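Local coordinates for protein peroxiredoxin (PDB 6TSB) that joins a probable thiol-dependent peroxidase to a chitin-degrading glycoside hydrolase family 18 domain, the part present here, in a clostridial spore coat, at residues F330-T333 / S334-Q338. Residues are numbered along the deposited sequence; the frame is centred on the assembly and turned at random.
Sequences FSWT and STYDQ
Tyr336 carries its ring anti to its own carbonyl carbon (chi1 -66°), a setting that folds it back along the chain, and Thr333, with OG1 opposite the backbone N (chi1 171°), holds its methyl CG2 between that N and the carbonyl carbon, from where it reaches over the ring. The result is a CH-pi contact over one face: Thr333 CG2 stands 3.4 Å from the centroid of the Tyr336 ring, almost exactly on the ring normal. Trp332 borders the same tyrosine obliquely, its five-membered ring turned 86° to the phenol plane, with Trp332 CD1 3.9 Å from Tyr336 CE2. Between Trp332 and Thr333 the peptide is cis, the non-proline cis bond that follows the tryptophan ending the last barrel strand in many family 18 chitinases. Here residues 330-332 pair in parallel with a strand of the second subunit, consistent with a domain-swapped dimer in which this strand closes the partner's TIM barrel. The chain then enters a short 3-10 turn, in which Tyr336 N donates to Thr333 O at 3.0 Å; the bond is nearly straight at the hydrogen, although the donor sits well above the carbonyl plane. Thr333 OG1 is hydrogen-bonded to the backbone O of Tyr41 of the second subunit, which helps fix the rotation that presents CG2 to the ring. Beyond the turn, Asp337 accepts from the backbone N of Leu342 through OD1 and of Ala343 through OD2, tying the loop to the start of helix 341-351.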
ATOM      1  N   PHE A 330       1.940   7.637 -23.112  1.00 36.97           N
ATOM      2  CA  PHE A 330       1.885   9.109 -23.073  1.00 36.57           C
ATOM      3  C   PHE A 330       1.077   9.456 -21.841  1.00 37.96           C
ATOM      4  O   PHE A 330       0.275   8.617 -21.430  1.00 40.02           O
ATOM      5  CB  PHE A 330       1.265   9.704 -24.351  1.00 36.49           C
ATOM      6  CG  PHE A 330      -0.247   9.679 -24.485  1.00 34.91           C
ATOM      7  CD1 PHE A 330      -1.038  10.620 -23.842  1.00 34.08           C
ATOM      8  CD2 PHE A 330      -0.887   8.717 -25.278  1.00 36.72           C
ATOM      9  CE1 PHE A 330      -2.417  10.634 -23.996  1.00 34.09           C
ATOM     10  CE2 PHE A 330      -2.268   8.714 -25.426  1.00 35.97           C
ATOM     11  CZ  PHE A 330      -3.035   9.668 -24.780  1.00 39.59           C
ATOM     12  N   SER A 331       1.281  10.657 -21.309  1.00 44.47           N
ATOM     13  CA  SER A 331       0.528  11.228 -20.162  1.00 39.14           C
ATOM     14  C   SER A 331      -0.137  12.517 -20.612  1.00 40.88           C
ATOM     15  O   SER A 331       0.361  13.167 -21.542  1.00 42.99           O
ATOM     16  CB  SER A 331       1.403  11.525 -18.964  1.00 42.34           C
ATOM     17  OG  SER A 331       2.483  12.378 -19.319  1.00 40.93           O
ATOM     18  N   TRP A 332      -1.279  12.767 -19.990  1.00 43.68           N
ATOM     19  CA  TRP A 332      -2.009  14.044 -19.904  1.00 48.64           C
ATOM     20  C   TRP A 332      -1.979  14.440 -18.431  1.00 46.98           C
ATOM     21  O   TRP A 332      -2.677  13.804 -17.648  1.00 44.07           O
ATOM     22  CB  TRP A 332      -3.457  13.878 -20.395  1.00 45.84           C
ATOM     23  CG  TRP A 332      -4.191  15.172 -20.302  1.00 52.61           C
ATOM     24  CD1 TRP A 332      -4.887  15.676 -19.242  1.00 58.06           C
ATOM     25  CD2 TRP A 332      -4.176  16.202 -21.297  1.00 55.65           C
ATOM     26  NE1 TRP A 332      -5.357  16.927 -19.534  1.00 56.22           N
ATOM     27  CE2 TRP A 332      -4.936  17.274 -20.789  1.00 58.37           C
ATOM     28  CE3 TRP A 332      -3.618  16.299 -22.572  1.00 58.27           C
ATOM     29  CZ2 TRP A 332      -5.140  18.441 -21.517  1.00 57.77           C
ATOM     30  CZ3 TRP A 332      -3.819  17.456 -23.288  1.00 53.55           C
ATOM     31  CH2 TRP A 332      -4.570  18.505 -22.763  1.00 56.20           C
ATOM     32  N   THR A 333      -1.172  15.431 -18.019  1.00 45.93           N
ATOM     33  CA  THR A 333      -0.198  16.176 -18.803  1.00 48.41           C
ATOM     34  C   THR A 333       0.983  16.513 -17.866  1.00 48.58           C
ATOM     35  O   THR A 333       0.742  16.564 -16.662  1.00 49.70           O
ATOM     36  CB  THR A 333      -0.881  17.432 -19.367  1.00 51.83           C
ATOM     37  OG1 THR A 333       0.140  18.251 -19.941  1.00 49.78           O
ATOM     38  CG2 THR A 333      -1.688  18.193 -18.329  1.00 45.24           C
ATOM     39  N   SER A 334       2.206  16.723 -18.365  1.00 47.54           N
ATOM     40  CA  SER A 334       3.415  17.093 -17.565  1.00 51.51           C
ATOM     41  C   SER A 334       3.124  18.179 -16.510  1.00 49.37           C
ATOM     42  O   SER A 334       3.675  18.092 -15.406  1.00 44.97           O
ATOM     43  CB  SER A 334       4.506  17.543 -18.464  1.00 48.57           C
ATOM     44  OG  SER A 334       4.028  18.649 -19.199  1.00 47.09           O
ATOM     45  N   THR A 335       2.270  19.147 -16.833  1.00 52.41           N
ATOM     46  CA  THR A 335       1.890  20.321 -15.995  1.00 49.03           C
ATOM     47  C   THR A 335       1.216  19.906 -14.689  1.00 49.67           C
ATOM     48  O   THR A 335       1.122  20.754 -13.781  1.00 45.53           O
ATOM     49  CB  THR A 335       0.946  21.227 -16.788  1.00 49.82           C
ATOM     50  OG1 THR A 335       1.861  21.849 -17.684  1.00 58.61           O
ATOM     51  CG2 THR A 335       0.171  22.244 -15.971  1.00 63.84           C
ATOM     52  N   TYR A 336       0.716  18.676 -14.593  1.00 49.78           N
ATOM     53  CA  TYR A 336      -0.007  18.166 -13.398  1.00 48.81           C
ATOM     54  C   TYR A 336       0.953  17.447 -12.434  1.00 47.40           C
ATOM     55  O   TYR A 336       0.539  17.087 -11.322  1.00 49.63           O
ATOM     56  CB  TYR A 336      -1.125  17.233 -13.854  1.00 53.50           C
ATOM     57  CG  TYR A 336      -2.247  17.876 -14.629  1.00 57.74           C
ATOM     58  CD1 TYR A 336      -2.359  19.252 -14.794  1.00 55.11           C
ATOM     59  CD2 TYR A 336      -3.250  17.077 -15.151  1.00 57.15           C
ATOM     60  CE1 TYR A 336      -3.435  19.808 -15.473  1.00 59.04           C
ATOM     61  CE2 TYR A 336      -4.313  17.616 -15.852  1.00 60.69           C
ATOM     62  CZ  TYR A 336      -4.412  18.985 -16.013  1.00 63.15           C
ATOM     63  OH  TYR A 336      -5.492  19.466 -16.697  1.00 63.69           O
ATOM     64  N   ASP A 337       2.203  17.280 -12.863  1.00 46.48           N
ATOM     65  CA  ASP A 337       3.247  16.407 -12.280  1.00 48.21           C
ATOM     66  C   ASP A 337       4.562  17.194 -12.393  1.00 47.00           C
ATOM     67  O   ASP A 337       5.500  16.747 -13.120  1.00 47.61           O
ATOM     68  CB  ASP A 337       3.225  15.043 -12.999  1.00 53.26           C
ATOM     69  CG  ASP A 337       4.366  14.086 -12.660  1.00 48.90           C
ATOM     70  OD1 ASP A 337       4.514  13.737 -11.471  1.00 47.74           O
ATOM     71  OD2 ASP A 337       5.114  13.711 -13.595  1.00 46.23           O
ATOM     72  N   GLN A 338       4.611  18.356 -11.719  1.00 58.14           N
ATOM     73  CA  GLN A 338       5.688  19.378 -11.867  1.00 52.96           C
ATOM     74  C   GLN A 338       7.022  18.784 -11.397  1.00 49.55           C
ATOM     75  O   GLN A 338       8.047  19.177 -11.947  1.00 51.09           O
ATOM     76  CB  GLN A 338       5.326  20.670 -11.124  1.00 58.59           C
ATOM     77  CG  GLN A 338       4.148  21.453 -11.718  1.00 61.45           C
ATOM     78  CD  GLN A 338       4.411  22.157 -13.039  1.00 60.74           C
ATOM     79  OE1 GLN A 338       5.499  22.095 -13.616  1.00 59.27           O
ATOM     80  NE2 GLN A 338       3.394  22.839 -13.548  1.00 52.06           N
TER